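Local coordinates for PROTEIN (hypothetical protein EF0366) (Enterococcus faecalis, PDB 1VPY) that is of unknown function but folds as an alpha/beta TIM barrel of the DUF72 family and carries bound zinc ions in the crystal, at residues Met169-Val179 / Pro190-Pro198. Numbering follows the deposited sequence.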
HETATM    1  N   MSE A 169       0.179   9.378 -13.066  1.00 44.48           N
HETATM    2  CA  MSE A 169      -0.322   9.062 -11.731  1.00 44.49           C
HETATM    3  C   MSE A 169      -1.069  10.252 -11.138  1.00 43.95           C
HETATM    4  O   MSE A 169      -2.145  10.088 -10.571  1.00 43.83           O
HETATM    5  CB  MSE A 169       0.816   8.628 -10.806  1.00 45.28           C
HETATM    6  CG  MSE A 169       1.589   7.396 -11.279  1.00 46.60           C
HETATM    7 SE   MSE A 169       0.588   5.705 -11.188  1.00 52.31          SE
HETATM    8  CE  MSE A 169       1.855   4.505 -12.128  1.00 48.65           C
ATOM      9  N   LYS A 170      -0.491  11.444 -11.279  1.00 43.54           N
ATOM     10  CA  LYS A 170      -1.154  12.685 -10.871  1.00 43.11           C
ATOM     11  C   LYS A 170      -2.501  12.881 -11.568  1.00 42.78           C
ATOM     12  O   LYS A 170      -3.513  13.100 -10.901  1.00 42.90           O
ATOM     13  CB  LYS A 170      -0.268  13.907 -11.125  1.00 43.09           C
ATOM     14  CG  LYS A 170       0.332  14.527  -9.886  1.00 42.85           C
ATOM     15  CD  LYS A 170       0.164  16.037  -9.910  1.00 42.63           C
ATOM     16  CE  LYS A 170       1.018  16.720  -8.850  1.00 42.15           C
ATOM     17  NZ  LYS A 170       2.438  16.798  -9.279  1.00 41.54           N
ATOM     18  N   GLU A 171      -2.509  12.795 -12.900  1.00 42.11           N
ATOM     19  CA  GLU A 171      -3.733  12.959 -13.695  1.00 41.64           C
ATOM     20  C   GLU A 171      -4.863  12.029 -13.272  1.00 41.18           C
ATOM     21  O   GLU A 171      -6.028  12.403 -13.342  1.00 41.24           O
ATOM     22  CB  GLU A 171      -3.454  12.760 -15.182  1.00 41.67           C
ATOM     23  CG  GLU A 171      -2.934  13.996 -15.895  1.00 42.45           C
ATOM     24  CD  GLU A 171      -2.276  13.669 -17.229  1.00 43.49           C
ATOM     25  OE1 GLU A 171      -2.244  12.473 -17.607  1.00 42.82           O
ATOM     26  OE2 GLU A 171      -1.783  14.611 -17.895  1.00 43.91           O
ATOM     27  N   ASN A 172      -4.516  10.822 -12.832  1.00 40.70           N
ATOM     28  CA  ASN A 172      -5.512   9.843 -12.417  1.00 40.14           C
ATOM     29  C   ASN A 172      -5.742   9.803 -10.914  1.00 39.82           C
ATOM     30  O   ASN A 172      -6.424   8.914 -10.419  1.00 39.68           O
ATOM     31  CB  ASN A 172      -5.125   8.458 -12.923  1.00 40.28           C
ATOM     32  CG  ASN A 172      -5.221   8.343 -14.427  1.00 40.36           C
ATOM     33  OD1 ASN A 172      -6.311   8.371 -14.998  1.00 40.59           O
ATOM     34  ND2 ASN A 172      -4.075   8.215 -15.079  1.00 40.64           N
ATOM     35  N   GLN A 173      -5.184  10.781 -10.201  1.00 39.58           N
ATOM     36  CA  GLN A 173      -5.227  10.842  -8.733  1.00 39.38           C
ATOM     37  C   GLN A 173      -4.733   9.548  -8.068  1.00 39.06           C
ATOM     38  O   GLN A 173      -5.182   9.189  -6.975  1.00 38.93           O
ATOM     39  CB  GLN A 173      -6.627  11.211  -8.215  1.00 39.46           C
ATOM     40  CG  GLN A 173      -7.137  12.581  -8.624  1.00 40.20           C
ATOM     41  CD  GLN A 173      -8.041  12.538  -9.850  1.00 42.13           C
ATOM     42  OE1 GLN A 173      -8.418  11.468 -10.334  1.00 42.93           O
ATOM     43  NE2 GLN A 173      -8.405  13.713 -10.349  1.00 43.41           N
ATOM     44  N   PHE A 174      -3.823   8.841  -8.735  1.00 38.63           N
ATOM     45  CA  PHE A 174      -3.231   7.644  -8.154  1.00 38.25           C
ATOM     46  C   PHE A 174      -2.186   8.071  -7.140  1.00 38.18           C
ATOM     47  O   PHE A 174      -1.398   8.988  -7.400  1.00 38.27           O
ATOM     48  CB  PHE A 174      -2.589   6.758  -9.223  1.00 38.12           C
ATOM     49  CG  PHE A 174      -3.570   5.924 -10.007  1.00 37.73           C
ATOM     50  CD1 PHE A 174      -4.680   5.350  -9.389  1.00 38.06           C
ATOM     51  CD2 PHE A 174      -3.360   5.680 -11.361  1.00 37.41           C
ATOM     52  CE1 PHE A 174      -5.584   4.566 -10.119  1.00 38.03           C
ATOM     53  CE2 PHE A 174      -4.253   4.902 -12.099  1.00 37.37           C
ATOM     54  CZ  PHE A 174      -5.365   4.347 -11.479  1.00 37.96           C
ATOM     55  N   SER A 175      -2.199   7.430  -5.974  1.00 37.76           N
ATOM     56  CA  SER A 175      -1.169   7.656  -4.972  1.00 37.12           C
ATOM     57  C   SER A 175      -0.025   6.661  -5.213  1.00 36.81           C
ATOM     58  O   SER A 175      -0.121   5.492  -4.829  1.00 36.86           O
ATOM     59  CB  SER A 175      -1.749   7.516  -3.566  1.00 36.91           C
ATOM     60  OG  SER A 175      -0.740   7.729  -2.597  1.00 36.80           O
ATOM     61  N   LEU A 176       1.043   7.108  -5.874  1.00 36.29           N
ATOM     62  CA  LEU A 176       2.127   6.185  -6.232  1.00 36.20           C
ATOM     63  C   LEU A 176       2.922   5.808  -4.992  1.00 35.92           C
ATOM     64  O   LEU A 176       3.501   6.669  -4.323  1.00 35.94           O
ATOM     65  CB  LEU A 176       3.045   6.764  -7.303  1.00 36.02           C
ATOM     66  CG  LEU A 176       4.214   5.871  -7.738  1.00 36.47           C
ATOM     67  CD1 LEU A 176       3.741   4.655  -8.545  1.00 36.65           C
ATOM     68  CD2 LEU A 176       5.231   6.671  -8.542  1.00 35.94           C
ATOM     69  N   VAL A 177       2.939   4.514  -4.696  1.00 35.43           N
ATOM     70  CA  VAL A 177       3.530   4.021  -3.462  1.00 35.17           C
ATOM     71  C   VAL A 177       5.047   4.203  -3.440  1.00 35.29           C
ATOM     72  O   VAL A 177       5.758   3.722  -4.335  1.00 35.48           O
ATOM     73  CB  VAL A 177       3.127   2.558  -3.193  1.00 35.02           C
ATOM     74  CG1 VAL A 177       3.970   1.958  -2.082  1.00 34.92           C
ATOM     75  CG2 VAL A 177       1.620   2.473  -2.843  1.00 34.61           C
ATOM     76  N   ILE A 178       5.535   4.931  -2.435  1.00 35.09           N
ATOM     77  CA  ILE A 178       6.973   5.102  -2.267  1.00 35.13           C
ATOM     78  C   ILE A 178       7.530   3.871  -1.566  1.00 35.15           C
ATOM     79  O   ILE A 178       7.082   3.527  -0.463  1.00 34.87           O
ATOM     80  CB  ILE A 178       7.328   6.375  -1.479  1.00 35.32           C
ATOM     81  CG1 ILE A 178       6.631   7.592  -2.104  1.00 34.61           C
ATOM     82  CG2 ILE A 178       8.848   6.555  -1.462  1.00 35.46           C
ATOM     83  CD1 ILE A 178       6.605   8.799  -1.243  1.00 33.19           C
ATOM     84  N   VAL A 179       8.488   3.200  -2.212  1.00 34.80           N
ATOM     85  CA  VAL A 179       8.961   1.906  -1.719  1.00 34.67           C
ATOM     86  C   VAL A 179      10.434   1.826  -1.321  1.00 34.71           C
ATOM     87  O   VAL A 179      11.320   2.263  -2.055  1.00 34.82           O
ATOM     88  CB  VAL A 179       8.651   0.754  -2.702  1.00 34.79           C
ATOM     89  CG1 VAL A 179       7.158   0.547  -2.811  1.00 34.18           C
ATOM     90  CG2 VAL A 179       9.299   1.000  -4.083  1.00 34.41           C
ATOM     91  N   PRO A 190      13.691   1.944  -7.326  1.00 34.49           N
ATOM     92  CA  PRO A 190      14.289   2.892  -6.390  1.00 34.74           C
ATOM     93  C   PRO A 190      13.340   3.327  -5.266  1.00 34.85           C
ATOM     94  O   PRO A 190      12.155   2.998  -5.283  1.00 34.60           O
ATOM     95  CB  PRO A 190      14.668   4.080  -7.283  1.00 34.58           C
ATOM     96  CG  PRO A 190      13.855   3.929  -8.546  1.00 34.35           C
ATOM     97  CD  PRO A 190      13.106   2.625  -8.493  1.00 34.57           C
ATOM     98  N   PHE A 191      13.889   4.029  -4.280  1.00 35.32           N
ATOM     99  CA  PHE A 191      13.102   4.681  -3.239  1.00 35.43           C
ATOM    100  C   PHE A 191      12.879   6.116  -3.709  1.00 35.84           C
ATOM    101  O   PHE A 191      13.774   6.956  -3.602  1.00 36.03           O
ATOM    102  CB  PHE A 191      13.868   4.637  -1.919  1.00 35.08           C
ATOM    103  CG  PHE A 191      13.183   5.349  -0.783  1.00 35.39           C
ATOM    104  CD1 PHE A 191      12.165   4.726  -0.063  1.00 34.42           C
ATOM    105  CD2 PHE A 191      13.574   6.631  -0.411  1.00 34.77           C
ATOM    106  CE1 PHE A 191      11.538   5.368   0.989  1.00 34.56           C
ATOM    107  CE2 PHE A 191      12.955   7.283   0.644  1.00 35.04           C
ATOM    108  CZ  PHE A 191      11.932   6.646   1.349  1.00 35.07           C
ATOM    109  N   TYR A 192      11.691   6.384  -4.247  1.00 36.31           N
ATOM    110  CA  TYR A 192      11.430   7.620  -4.998  1.00 36.51           C
ATOM    111  C   TYR A 192      10.377   8.510  -4.330  1.00 36.65           C
ATOM    112  O   TYR A 192       9.207   8.479  -4.719  1.00 36.39           O
ATOM    113  CB  TYR A 192      10.985   7.260  -6.415  1.00 36.65           C
ATOM    114  CG  TYR A 192      11.306   8.293  -7.466  1.00 36.99           C
ATOM    115  CD1 TYR A 192      12.569   8.335  -8.066  1.00 37.62           C
ATOM    116  CD2 TYR A 192      10.348   9.214  -7.880  1.00 36.82           C
ATOM    117  CE1 TYR A 192      12.871   9.277  -9.047  1.00 37.61           C
ATOM    118  CE2 TYR A 192      10.640  10.167  -8.857  1.00 37.40           C
ATOM    119  CZ  TYR A 192      11.901  10.191  -9.440  1.00 37.44           C
ATOM    120  OH  TYR A 192      12.199  11.128 -10.409  1.00 37.31           O
ATOM    121  N   PRO A 193      10.797   9.327  -3.344  1.00 36.94           N
ATOM    122  CA  PRO A 193       9.839  10.086  -2.535  1.00 37.12           C
ATOM    123  C   PRO A 193       9.265  11.279  -3.301  1.00 37.30           C
ATOM    124  O   PRO A 193       9.922  12.315  -3.432  1.00 37.32           O
ATOM    125  CB  PRO A 193      10.670  10.541  -1.324  1.00 37.05           C
ATOM    126  CG  PRO A 193      12.071  10.603  -1.815  1.00 37.28           C
ATOM    127  CD  PRO A 193      12.197   9.616  -2.967  1.00 37.07           C
ATOM    128  N   TYR A 194       8.041  11.113  -3.799  1.00 37.39           N
ATOM    129  CA  TYR A 194       7.376  12.109  -4.636  1.00 37.41           C
ATOM    130  C   TYR A 194       5.881  11.974  -4.414  1.00 37.53           C
ATOM    131  O   TYR A 194       5.363  10.851  -4.395  1.00 37.90           O
ATOM    132  CB  TYR A 194       7.698  11.862  -6.118  1.00 37.38           C
ATOM    133  CG  TYR A 194       7.115  12.903  -7.058  1.00 37.81           C
ATOM    134  CD1 TYR A 194       5.787  12.823  -7.495  1.00 37.47           C
ATOM    135  CD2 TYR A 194       7.891  13.975  -7.506  1.00 37.76           C
ATOM    136  CE1 TYR A 194       5.251  13.784  -8.349  1.00 37.15           C
ATOM    137  CE2 TYR A 194       7.363  14.936  -8.361  1.00 37.79           C
ATOM    138  CZ  TYR A 194       6.045  14.835  -8.775  1.00 37.41           C
ATOM    139  OH  TYR A 194       5.530  15.788  -9.618  1.00 37.33           O
ATOM    140  N   VAL A 195       5.187  13.100  -4.255  1.00 37.31           N
ATOM    141  CA  VAL A 195       3.733  13.091  -4.042  1.00 37.06           C
ATOM    142  C   VAL A 195       2.975  13.185  -5.359  1.00 37.08           C
ATOM    143  O   VAL A 195       3.049  14.197  -6.040  1.00 37.10           O
ATOM    144  CB  VAL A 195       3.279  14.243  -3.134  1.00 36.97           C
ATOM    145  CG1 VAL A 195       1.795  14.166  -2.893  1.00 36.55           C
ATOM    146  CG2 VAL A 195       4.023  14.209  -1.814  1.00 37.29           C
ATOM    147  N   THR A 196       2.247  12.128  -5.714  1.00 37.34           N
ATOM    148  CA  THR A 196       1.434  12.119  -6.936  1.00 37.35           C
ATOM    149  C   THR A 196      -0.007  12.498  -6.626  1.00 37.35           C
ATOM    150  O   THR A 196      -0.727  12.993  -7.486  1.00 37.20           O
ATOM    151  CB  THR A 196       1.418  10.744  -7.588  1.00 37.34           C
ATOM    152  OG1 THR A 196       0.948   9.792  -6.633  1.00 37.96           O
ATOM    153  CG2 THR A 196       2.809  10.348  -8.048  1.00 37.20           C
ATOM    154  N   ASN A 197      -0.425  12.234  -5.392  1.00 37.59           N
ATOM    155  CA  ASN A 197      -1.727  12.644  -4.913  1.00 37.60           C
ATOM    156  C   ASN A 197      -1.568  13.339  -3.570  1.00 37.73           C
ATOM    157  O   ASN A 197      -1.370  12.680  -2.552  1.00 37.78           O
ATOM    158  CB  ASN A 197      -2.664  11.445  -4.802  1.00 37.72           C
ATOM    159  CG  ASN A 197      -4.075  11.832  -4.362  1.00 38.38           C
ATOM    160  OD1 ASN A 197      -4.314  12.937  -3.855  1.00 38.34           O
ATOM    161  ND2 ASN A 197      -5.018  10.916  -4.554  1.00 38.27           N
ATOM    162  N   PRO A 198      -1.649  14.682  -3.562  1.00 37.88           N
ATOM    163  CA  PRO A 198      -1.473  15.467  -2.338  1.00 38.04           C
ATOM    164  C   PRO A 198      -2.456  15.141  -1.213  1.00 38.38           C
ATOM    165  O   PRO A 198      -2.326  15.693  -0.120  1.00 38.54           O
ATOM    166  CB  PRO A 198      -1.661  16.916  -2.814  1.00 37.86           C
ATOM    167  CG  PRO A 198      -2.365  16.818  -4.104  1.00 37.90           C
ATOM    168  CD  PRO A 198      -1.892  15.546  -4.729  1.00 37.79           C
TER
HETATM  169  O   HOH W   1       3.844  16.548  -6.921  1.00 37.31           O
HETATM  170  O   HOH W   2       9.739   4.577  -4.660  1.00 28.14           O
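The hydroxyl of T196 meets two backbone groups on either side of S175 and shows how one short side chain can tie a returning loop to the chain where helix 162-171 gives way to strand 175-180. OG1 donates to the carbonyl O of F174 at 2.6 Å and accepts the backbone N-H of L176 at 2.8 Å, the latter bond nearly straight at 171°. A chi1 of 56° sets OG1 between its own backbone N and carbonyl carbon and leaves CG2 anti to that carbon, where it rests on CB of M169 and CB of L176. Beside it, ND2 of N197 reaches O of Q173 at 3.0 Å, coming from above the carbonyl plane along a bent path; OD1 of the same amide accepts from the backbone N of N199. The aliphatic part of K170 lies against the T196 carbonyl, while its NZ and V195 O are bridged by a water.

Further along, I178 supplies much of the apolar contact. Its CG2 sits over one face of the F191 ring, 4.1 Å from the centroid and displaced toward the rim in a CH-pi contact, and CD1 packs against CA of P193; the side chain also touches V201 and F203. V179 O lies at the edge of that ring, near its plane. A second water joins V179 N, P190 O and Y192 N, spanning backbones that make no direct hydrogen bond there.

Behind the T196 site helix 162-171 ends in a Schellman motif, with Q173 at positive phi as C-prime. Strand 175-180 then pairs with strands 147-150 and 201-205. This helix-to-strand step is regular for an eight-stranded TIM barrel; the link onward to strand 201-205 has no helix, and its loop packs along the outside instead.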